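Local coordinates for putative cytoplasmic protein (Salmonella enterica subsp. enterica serovar Typhimurium, PDB 4J32) that probably hydrolyses peptidoglycan as the papain-like amidase effector Tae4 of the type VI secretion system, and is bound by the immunity protein Tai4, at residues Gly41-Val44 and Gly45-Ile48; Leu24-Arg27 and Lys28-Ser32; Gln54-Cys57 and Pro58-Ser62. All coordinates share one frame; numbering follows the deposited sequence.

Interaction 1: Gly41-Val44 and Gly45-Ile48; sequences GGNV and GKNI
Two N-H groups of Asn47 meet on one oxygen, the backbone carbonyl of Asn43. The backbone bond, Asn47 N to Asn43 O at 3.0 Å, is the usual i to i+4 rung of a helix. The side-chain amide adds a second bond, Asn47 ND2 to Asn43 O at 2.8 Å, from the opposite face of the carbonyl plane. This is possible because Asn47 CG lies beside its own backbone N (chi1 -79°), folding the short side chain back along the helix. Asparagine suits the place twice over, since OD1 accepts a hydrogen bond from His55 of the neighbouring immunity-protein chain. Lys46 and Asn43 share a water, which donates to Asn43 OD1 (2.7 Å) and accepts from Lys46 NZ (2.9 Å). Lys46 runs out extended, with Lys46 CG 3.4 Å from Gly42 O. On the buried side, Val44 CG1 and Ile48 CD1 lie side by side at 3.9 Å, one turn apart. Gly41 and Gly42 have positive phi, which favours glycine because a side chain would be strained there. Gly45, without a CB, allows Gly41 CA to come close; Gly45 N bonds to Gly41 O at 3.0 Å, straight at the N-H (172°) but arriving well above the carbonyl plane. Val44 also makes a backbone hydrogen bond with Ser82 of strand 80-82. This is the glycine-rich N-terminal part of helix 42-49, entered straight from Gly41, the first residue past helix 33-40. Gly41, Gly42, Gly45 and Lys46 border a 2-ethoxyethanol, probably from the crystallisation liquor, and Asn47 lies in the immunity-protein interface.

Interaction 2: Leu24-Arg27 and Lys28-Ser32; sequences LAFR and KVNHS
Arg27 O, near the end of helix 19-28, draws in the chain that leaves the helix. Asn30 N donates to it at 3.1 Å, the donor standing well above the carbonyl plane (73°), and a water gives Arg27 O a weak bond as well. The same water lies 2.8 Å from His31 NE2, in the plane of the imidazole at its edge, and so bridges the ring to the helix. One residue back, Val29 N donates to Phe26 O at 3.0 Å. These i to i+3 bonds carry the chain out of the helix; Lys28 N to Ala25 O, though weak, follows the same pattern. Asn30 then forms the centre of an inverse gamma turn, which swings the chain toward helix 33-40, where Ser32 OG caps Asp35 N. Among side chains, Phe26 meets Asn30. With CG anti to the backbone N (chi1 -168°), the asparagine amide extends to the phenyl rim, where Asn30 OD1 lies near the ring plane, 3.6 Å from Phe26 CE2, with the amide and ring planes 48° apart. An electron-rich oxygen at the slightly positive ring edge is a mildly favourable pairing. Lys28 is bent at chi2 and chi3, so its methylenes wrap the helix end, with Lys28 CG 3.6 Å from Leu24 O. Val29 CG2 lies 3.4 Å from Phe26 O, and the side chain packs on Tyr63 and Ile39. Arg27 NE and Lys28 NZ hydrogen-bond to a citrate and a 2-ethoxyethanol, both probably from the crystallisation liquor. Chemically, a turn and a water meet the helix carbonyls, while the loop carbonyls of Val29 and His31 are satisfied by the buried Arg60.

Interaction 3: Gln54-Cys57 and Pro58-Ser62; sequences QNAC and PIRMS
Ala56 and Arg60 meet through backbone and side chain alike. Of the hydrogen bonds, Arg60 N to Ala56 O is the shortest at 2.8 Å and runs nearly along the C=O axis. Met61 N follows with Cys57 O at 3.2 Å, and Pro58 O takes two donors, Ser62 N and Ser62 OG (both 2.9 Å), from opposite faces of its plane. Ahead of the helix, Asn55 OD1 accepts from Cys57 N at 3.0 Å in a capping bond; a chi1 of -173° swings the Asn55 amide round beside its own carbonyl carbon, and the donor sits 46° out of the plane of the amide C=O. Pro58 suits the first turn because, at that position, it needs no N-H to give. The nonpolar contacts centre on Ala56 CB, which sits over the middle of one face of the Arg60 guanidinium, 3.6 Å from Arg60 CZ. The small methyl of Ala56 lets the guanidinium lie flat over it, while Arg60 NE and NH2 donate to the carbonyls of Val29 and His31. The buried start of helix 57-67 thus lies between helix 93-103, touched by Pro58, helix 33-40, touched by Ala56 and Ile59, and strand 138-143, where His139 packs on Cys57, an arrangement consistent with the cysteine-histidine pair of papain-like peptidases.

Interaction 3 is the hub. Arg60 reaches from it into interaction 2, with probable hydrogen bonds from Arg60 NH2 to His31 O (2.7 Å) and from Arg60 NE to Val29 O (2.9 Å), while Phe26 CZ rests 3.6 Å from Arg60 CD. The arginine therefore ties the loop 28-32 to the helix that begins with Cys57, the likely nucleophile. On another side interaction 3 joins interaction 1 through packing of Ile59 on Val44 and Ile48, with Ile59 CG2 4.0 Å from Val44 CG1. Interactions 1 and 2 do not touch, their nearest atoms being about 7 Å apart. Both border 2-ethoxyethanol sites, and interactions 1 and 3 also face the immunity protein.

Interaction 1: Gly41-Val44 and Gly45-Ile48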
ATOM      1  N   GLY A  41     -21.539  16.026  14.152  1.00 24.60           N
ATOM      2  CA  GLY A  41     -21.868  14.819  14.906  1.00 25.27           C
ATOM      3  C   GLY A  41     -22.739  13.873  14.104  1.00 24.46           C
ATOM      4  O   GLY A  41     -22.798  13.965  12.879  1.00 22.58           O
ATOM      5  N   GLY A  42     -23.434  12.974  14.801  1.00 25.66           N
ATOM      6  CA  GLY A  42     -24.261  11.967  14.140  1.00 26.26           C
ATOM      7  C   GLY A  42     -23.462  11.119  13.165  1.00 25.23           C
ATOM      8  O   GLY A  42     -22.275  10.827  13.401  1.00 24.49           O
ATOM      9  N   ASN A  43     -24.102  10.709  12.071  1.00 24.33           N
ATOM     10  CA  ASN A  43     -23.424   9.899  11.052  1.00 24.43           C
ATOM     11  C   ASN A  43     -22.308  10.631  10.307  1.00 23.14           C
ATOM     12  O   ASN A  43     -21.338  10.004   9.867  1.00 23.66           O
ATOM     13  CB  ASN A  43     -24.429   9.293  10.071  1.00 24.39           C
ATOM     14  CG  ASN A  43     -25.286   8.196  10.716  1.00 27.73           C
ATOM     15  OD1 ASN A  43     -24.967   7.699  11.797  1.00 28.84           O
ATOM     16  ND2 ASN A  43     -26.365   7.814  10.044  1.00 29.47           N
ATOM     17  N   VAL A  44     -22.458  11.941  10.137  1.00 22.72           N
ATOM     18  CA  VAL A  44     -21.363  12.771   9.628  1.00 21.83           C
ATOM     19  C   VAL A  44     -20.103  12.562  10.496  1.00 22.11           C
ATOM     20  O   VAL A  44     -19.023  12.203   9.980  1.00 21.18           O
ATOM     21  CB  VAL A  44     -21.761  14.269   9.540  1.00 22.10           C
ATOM     22  CG1 VAL A  44     -20.541  15.169   9.223  1.00 22.03           C
ATOM     23  CG2 VAL A  44     -22.836  14.476   8.455  1.00 20.83           C
ATOM     24  N   GLY A  45     -20.253  12.777  11.795  1.00 23.28           N
ATOM     25  CA  GLY A  45     -19.147  12.560  12.729  1.00 24.79           C
ATOM     26  C   GLY A  45     -18.560  11.153  12.736  1.00 25.97           C
ATOM     27  O   GLY A  45     -17.336  10.974  12.729  1.00 26.33           O
ATOM     28  N   LYS A  46     -19.434  10.148  12.763  1.00 26.20           N
ATOM     29  CA  LYS A  46     -19.006   8.752  12.732  1.00 27.06           C
ATOM     30  C   LYS A  46     -18.168   8.415  11.500  1.00 25.39           C
ATOM     31  O   LYS A  46     -17.138   7.739  11.606  1.00 24.96           O
ATOM     32  CB  LYS A  46     -20.225   7.837  12.827  1.00 28.41           C
ATOM     33  CG  LYS A  46     -20.836   7.875  14.229  1.00 33.32           C
ATOM     34  CD  LYS A  46     -21.885   6.808  14.429  1.00 39.18           C
ATOM     35  CE  LYS A  46     -22.443   6.891  15.841  1.00 44.30           C
ATOM     36  NZ  LYS A  46     -23.710   6.114  15.956  1.00 48.97           N
ATOM     37  N   ASN A  47     -18.604   8.900  10.334  1.00 23.66           N
ATOM     38  CA  ASN A  47     -17.863   8.664   9.101  1.00 23.40           C
ATOM     39  C   ASN A  47     -16.548   9.404   9.031  1.00 23.61           C
ATOM     40  O   ASN A  47     -15.572   8.884   8.479  1.00 23.97           O
ATOM     41  CB  ASN A  47     -18.712   8.951   7.868  1.00 22.51           C
ATOM     42  CG  ASN A  47     -19.659   7.810   7.559  1.00 23.39           C
ATOM     43  OD1 ASN A  47     -19.248   6.768   7.035  1.00 25.35           O
ATOM     44  ND2 ASN A  47     -20.930   7.985   7.909  1.00 24.49           N
ATOM     45  N   ILE A  48     -16.519  10.607   9.592  1.00 23.34           N
ATOM     46  CA  ILE A  48     -15.266  11.360   9.710  1.00 23.27           C
ATOM     47  C   ILE A  48     -14.277  10.723  10.697  1.00 24.65           C
ATOM     48  O   ILE A  48     -13.085  10.578  10.390  1.00 25.09           O
ATOM     49  CB  ILE A  48     -15.553  12.850   9.974  1.00 23.14           C
ATOM     50  CG1 ILE A  48     -16.092  13.493   8.685  1.00 21.55           C
ATOM     51  CG2 ILE A  48     -14.310  13.586  10.505  1.00 24.34           C
ATOM     52  CD1 ILE A  48     -16.691  14.875   8.939  1.00 22.27           C
TER
HETATM   53  O   HOH W   1     -24.899   8.339  14.444  1.00 40.29           O

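Interaction 2: Leu24-Arg27 and Lys28-Ser32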
ATOM      1  N   LEU A  24     -22.211  33.409   7.394  1.00 19.75           N
ATOM      2  CA  LEU A  24     -22.114  33.113   8.815  1.00 21.30           C
ATOM      3  C   LEU A  24     -22.090  31.600   9.066  1.00 20.16           C
ATOM      4  O   LEU A  24     -21.288  31.091   9.863  1.00 20.79           O
ATOM      5  CB  LEU A  24     -23.318  33.753   9.546  1.00 21.46           C
ATOM      6  CG  LEU A  24     -23.531  33.590  11.040  1.00 25.11           C
ATOM      7  CD1 LEU A  24     -24.543  34.667  11.478  1.00 27.29           C
ATOM      8  CD2 LEU A  24     -24.016  32.188  11.447  1.00 25.80           C
ATOM      9  N   ALA A  25     -23.005  30.880   8.445  1.00 19.53           N
ATOM     10  CA  ALA A  25     -23.104  29.432   8.705  1.00 19.44           C
ATOM     11  C   ALA A  25     -21.822  28.711   8.224  1.00 19.55           C
ATOM     12  O   ALA A  25     -21.279  27.850   8.909  1.00 19.09           O
ATOM     13  CB  ALA A  25     -24.332  28.851   7.995  1.00 19.07           C
ATOM     14  N   PHE A  26     -21.331  29.109   7.057  1.00 19.16           N
ATOM     15  CA  PHE A  26     -20.096  28.502   6.510  1.00 19.30           C
ATOM     16  C   PHE A  26     -18.932  28.603   7.498  1.00 20.13           C
ATOM     17  O   PHE A  26     -18.190  27.629   7.695  1.00 20.26           O
ATOM     18  CB  PHE A  26     -19.713  29.130   5.168  1.00 18.14           C
ATOM     19  CG  PHE A  26     -18.642  28.330   4.415  1.00 19.08           C
ATOM     20  CD1 PHE A  26     -19.000  27.436   3.412  1.00 19.83           C
ATOM     21  CD2 PHE A  26     -17.293  28.446   4.782  1.00 20.43           C
ATOM     22  CE1 PHE A  26     -18.017  26.684   2.726  1.00 18.66           C
ATOM     23  CE2 PHE A  26     -16.294  27.689   4.110  1.00 19.82           C
ATOM     24  CZ  PHE A  26     -16.672  26.811   3.102  1.00 19.33           C
ATOM     25  N   ARG A  27     -18.764  29.772   8.116  1.00 20.99           N
ATOM     26  CA  ARG A  27     -17.711  29.976   9.089  1.00 22.77           C
ATOM     27  C   ARG A  27     -17.733  28.949  10.222  1.00 23.25           C
ATOM     28  O   ARG A  27     -16.670  28.514  10.678  1.00 23.98           O
ATOM     29  CB  ARG A  27     -17.779  31.403   9.653  1.00 24.36           C
ATOM     30  CG  ARG A  27     -16.631  31.761  10.585  1.00 25.71           C
ATOM     31  CD  ARG A  27     -16.775  33.173  11.131  1.00 27.81           C
ATOM     32  NE  ARG A  27     -16.638  34.183  10.094  1.00 27.41           N
ATOM     33  CZ  ARG A  27     -17.609  35.015   9.719  1.00 27.05           C
ATOM     34  NH1 ARG A  27     -18.801  34.974  10.319  1.00 25.87           N
ATOM     35  NH2 ARG A  27     -17.365  35.919   8.789  1.00 25.62           N
ATOM     36  N   LYS A  28     -18.928  28.537  10.657  1.00 22.78           N
ATOM     37  CA  LYS A  28     -19.050  27.586  11.777  1.00 24.05           C
ATOM     38  C   LYS A  28     -18.376  26.253  11.460  1.00 23.14           C
ATOM     39  O   LYS A  28     -17.983  25.522  12.368  1.00 23.62           O
ATOM     40  CB  LYS A  28     -20.511  27.317  12.149  1.00 24.07           C
ATOM     41  CG  LYS A  28     -21.393  28.572  12.391  1.00 27.55           C
ATOM     42  CD  LYS A  28     -20.764  29.650  13.262  1.00 29.90           C
ATOM     43  CE  LYS A  28     -20.705  29.280  14.729  1.00 31.88           C
ATOM     44  NZ  LYS A  28     -20.257  30.476  15.543  1.00 32.28           N
ATOM     45  N   VAL A  29     -18.277  25.946  10.173  1.00 22.20           N
ATOM     46  CA  VAL A  29     -17.665  24.684   9.732  1.00 21.42           C
ATOM     47  C   VAL A  29     -16.407  24.869   8.883  1.00 21.33           C
ATOM     48  O   VAL A  29     -15.964  23.921   8.231  1.00 20.86           O
ATOM     49  CB  VAL A  29     -18.710  23.758   9.012  1.00 20.03           C
ATOM     50  CG1 VAL A  29     -19.768  23.272  10.007  1.00 20.85           C
ATOM     51  CG2 VAL A  29     -19.373  24.474   7.802  1.00 19.77           C
ATOM     52  N   ASN A  30     -15.843  26.081   8.883  1.00 22.20           N
ATOM     53  CA  ASN A  30     -14.621  26.365   8.140  1.00 22.54           C
ATOM     54  C   ASN A  30     -13.389  25.924   8.937  1.00 23.45           C
ATOM     55  O   ASN A  30     -12.496  26.713   9.284  1.00 25.16           O
ATOM     56  CB  ASN A  30     -14.562  27.844   7.696  1.00 23.30           C
ATOM     57  CG  ASN A  30     -13.454  28.098   6.693  1.00 26.36           C
ATOM     58  OD1 ASN A  30     -13.166  27.248   5.845  1.00 25.80           O
ATOM     59  ND2 ASN A  30     -12.792  29.249   6.816  1.00 27.68           N
ATOM     60  N   HIS A  31     -13.373  24.635   9.261  1.00 22.44           N
ATOM     61  CA  HIS A  31     -12.313  24.042  10.068  1.00 23.09           C
ATOM     62  C   HIS A  31     -11.865  22.741   9.427  1.00 22.46           C
ATOM     63  O   HIS A  31     -12.380  22.372   8.367  1.00 22.78           O
ATOM     64  CB  HIS A  31     -12.818  23.777  11.491  1.00 23.87           C
ATOM     65  CG  HIS A  31     -13.332  25.008  12.156  1.00 24.98           C
ATOM     66  ND1 HIS A  31     -12.490  25.982  12.648  1.00 26.74           N
ATOM     67  CD2 HIS A  31     -14.593  25.465  12.340  1.00 26.71           C
ATOM     68  CE1 HIS A  31     -13.213  26.968  13.154  1.00 30.50           C
ATOM     69  NE2 HIS A  31     -14.492  26.681  12.974  1.00 28.74           N
ATOM     70  N   SER A  32     -10.904  22.066  10.070  1.00 23.99           N
ATOM     71  CA  SER A  32     -10.439  20.753   9.596  1.00 24.11           C
ATOM     72  C   SER A  32     -11.625  19.803   9.479  1.00 22.51           C
ATOM     73  O   SER A  32     -12.603  19.942  10.211  1.00 22.41           O
ATOM     74  CB  SER A  32      -9.380  20.165  10.531  1.00 24.97           C
ATOM     75  OG  SER A  32      -9.941  19.707  11.763  1.00 26.44           O
TER
HETATM   76  O   HOH W   2     -16.218  28.538  14.123  1.00 39.73           O

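Interaction 3: Gln54-Cys57 and Pro58-Ser62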
ATOM      1  N   GLN A  54     -12.956  12.681   3.969  1.00 20.51           N
ATOM      2  CA  GLN A  54     -11.791  13.543   4.173  1.00 21.06           C
ATOM      3  C   GLN A  54     -11.946  14.902   3.481  1.00 20.08           C
ATOM      4  O   GLN A  54     -11.241  15.858   3.828  1.00 20.57           O
ATOM      5  CB  GLN A  54     -10.517  12.838   3.650  1.00 22.42           C
ATOM      6  CG  GLN A  54     -10.168  11.554   4.402  1.00 23.47           C
ATOM      7  CD  GLN A  54      -9.650  11.836   5.824  1.00 28.32           C
ATOM      8  OE1 GLN A  54      -8.475  12.057   6.023  1.00 31.04           O
ATOM      9  NE2 GLN A  54     -10.552  11.874   6.796  1.00 30.17           N
ATOM     10  N   ASN A  55     -12.829  14.969   2.489  1.00 18.82           N
ATOM     11  CA  ASN A  55     -13.096  16.230   1.766  1.00 18.66           C
ATOM     12  C   ASN A  55     -14.336  16.905   2.362  1.00 18.67           C
ATOM     13  O   ASN A  55     -15.461  16.462   2.131  1.00 18.52           O
ATOM     14  CB  ASN A  55     -13.287  16.012   0.260  1.00 18.88           C
ATOM     15  CG  ASN A  55     -13.390  17.343  -0.509  1.00 20.09           C
ATOM     16  OD1 ASN A  55     -13.407  18.423   0.104  1.00 21.40           O
ATOM     17  ND2 ASN A  55     -13.433  17.269  -1.837  1.00 20.44           N
ATOM     18  N   ALA A  56     -14.105  17.952   3.149  1.00 18.87           N
ATOM     19  CA  ALA A  56     -15.218  18.632   3.850  1.00 19.92           C
ATOM     20  C   ALA A  56     -16.056  19.542   2.956  1.00 20.11           C
ATOM     21  O   ALA A  56     -17.157  19.962   3.355  1.00 19.89           O
ATOM     22  CB  ALA A  56     -14.695  19.387   5.079  1.00 20.57           C
ATOM     23  N   CYS A  57     -15.562  19.812   1.747  1.00 20.64           N
ATOM     24  CA  CYS A  57     -16.220  20.724   0.807  1.00 20.61           C
ATOM     25  C   CYS A  57     -17.765  20.537   0.736  1.00 19.83           C
ATOM     26  O   CYS A  57     -18.505  21.470   1.075  1.00 19.62           O
ATOM     27  CB  CYS A  57     -15.547  20.677  -0.574  1.00 21.16           C
ATOM     28  SG  CYS A  57     -16.593  21.383  -1.877  1.00 23.83           S
ATOM     29  N   PRO A  58     -18.262  19.340   0.326  1.00 18.43           N
ATOM     30  CA  PRO A  58     -19.717  19.230   0.203  1.00 18.20           C
ATOM     31  C   PRO A  58     -20.465  19.208   1.535  1.00 18.15           C
ATOM     32  O   PRO A  58     -21.646  19.580   1.595  1.00 17.12           O
ATOM     33  CB  PRO A  58     -19.915  17.906  -0.561  1.00 18.20           C
ATOM     34  CG  PRO A  58     -18.701  17.097  -0.237  1.00 18.32           C
ATOM     35  CD  PRO A  58     -17.574  18.112  -0.129  1.00 19.58           C
ATOM     36  N   ILE A  59     -19.769  18.791   2.590  1.00 18.21           N
ATOM     37  CA  ILE A  59     -20.372  18.749   3.914  1.00 18.87           C
ATOM     38  C   ILE A  59     -20.556  20.180   4.418  1.00 19.15           C
ATOM     39  O   ILE A  59     -21.586  20.502   5.027  1.00 19.06           O
ATOM     40  CB  ILE A  59     -19.524  17.897   4.883  1.00 18.81           C
ATOM     41  CG1 ILE A  59     -19.378  16.462   4.323  1.00 19.31           C
ATOM     42  CG2 ILE A  59     -20.175  17.880   6.323  1.00 18.72           C
ATOM     43  CD1 ILE A  59     -18.376  15.531   5.079  1.00 20.54           C
ATOM     44  N   ARG A  60     -19.575  21.050   4.156  1.00 18.70           N
ATOM     45  CA  ARG A  60     -19.753  22.450   4.569  1.00 19.02           C
ATOM     46  C   ARG A  60     -20.912  23.119   3.817  1.00 19.11           C
ATOM     47  O   ARG A  60     -21.705  23.844   4.417  1.00 18.94           O
ATOM     48  CB  ARG A  60     -18.481  23.273   4.399  1.00 19.85           C
ATOM     49  CG  ARG A  60     -17.236  22.774   5.168  1.00 19.59           C
ATOM     50  CD  ARG A  60     -16.090  23.774   4.976  1.00 20.09           C
ATOM     51  NE  ARG A  60     -14.866  23.319   5.633  1.00 20.19           N
ATOM     52  CZ  ARG A  60     -13.790  22.882   4.988  1.00 22.11           C
ATOM     53  NH1 ARG A  60     -13.751  22.847   3.647  1.00 23.01           N
ATOM     54  NH2 ARG A  60     -12.743  22.468   5.682  1.00 22.80           N
ATOM     55  N   MET A  61     -21.009  22.878   2.514  1.00 18.14           N
ATOM     56  CA  MET A  61     -22.111  23.418   1.714  0.50 18.38           C
ATOM     57  C   MET A  61     -23.466  22.871   2.191  1.00 18.27           C
ATOM     58  O   MET A  61     -24.461  23.600   2.254  1.00 17.99           O
ATOM     59  CB  MET A  61     -21.869  23.148   0.229  0.50 18.48           C
ATOM     60  CG  MET A  61     -20.831  24.094  -0.402  0.50 19.56           C
ATOM     61  SD  MET A  61     -21.216  25.846  -0.177  0.50 22.51           S
ATOM     62  CE  MET A  61     -22.813  25.957  -1.008  0.50 20.52           C
ATOM     63  N   SER A  62     -23.496  21.587   2.553  1.00 18.79           N
ATOM     64  CA  SER A  62     -24.714  21.010   3.128  1.00 18.43           C
ATOM     65  C   SER A  62     -25.113  21.717   4.435  1.00 19.28           C
ATOM     66  O   SER A  62     -26.287  22.026   4.666  1.00 19.61           O
ATOM     67  CB  SER A  62     -24.533  19.507   3.376  1.00 18.91           C
ATOM     68  OG  SER A  62     -24.349  18.821   2.146  1.00 17.78           O
TER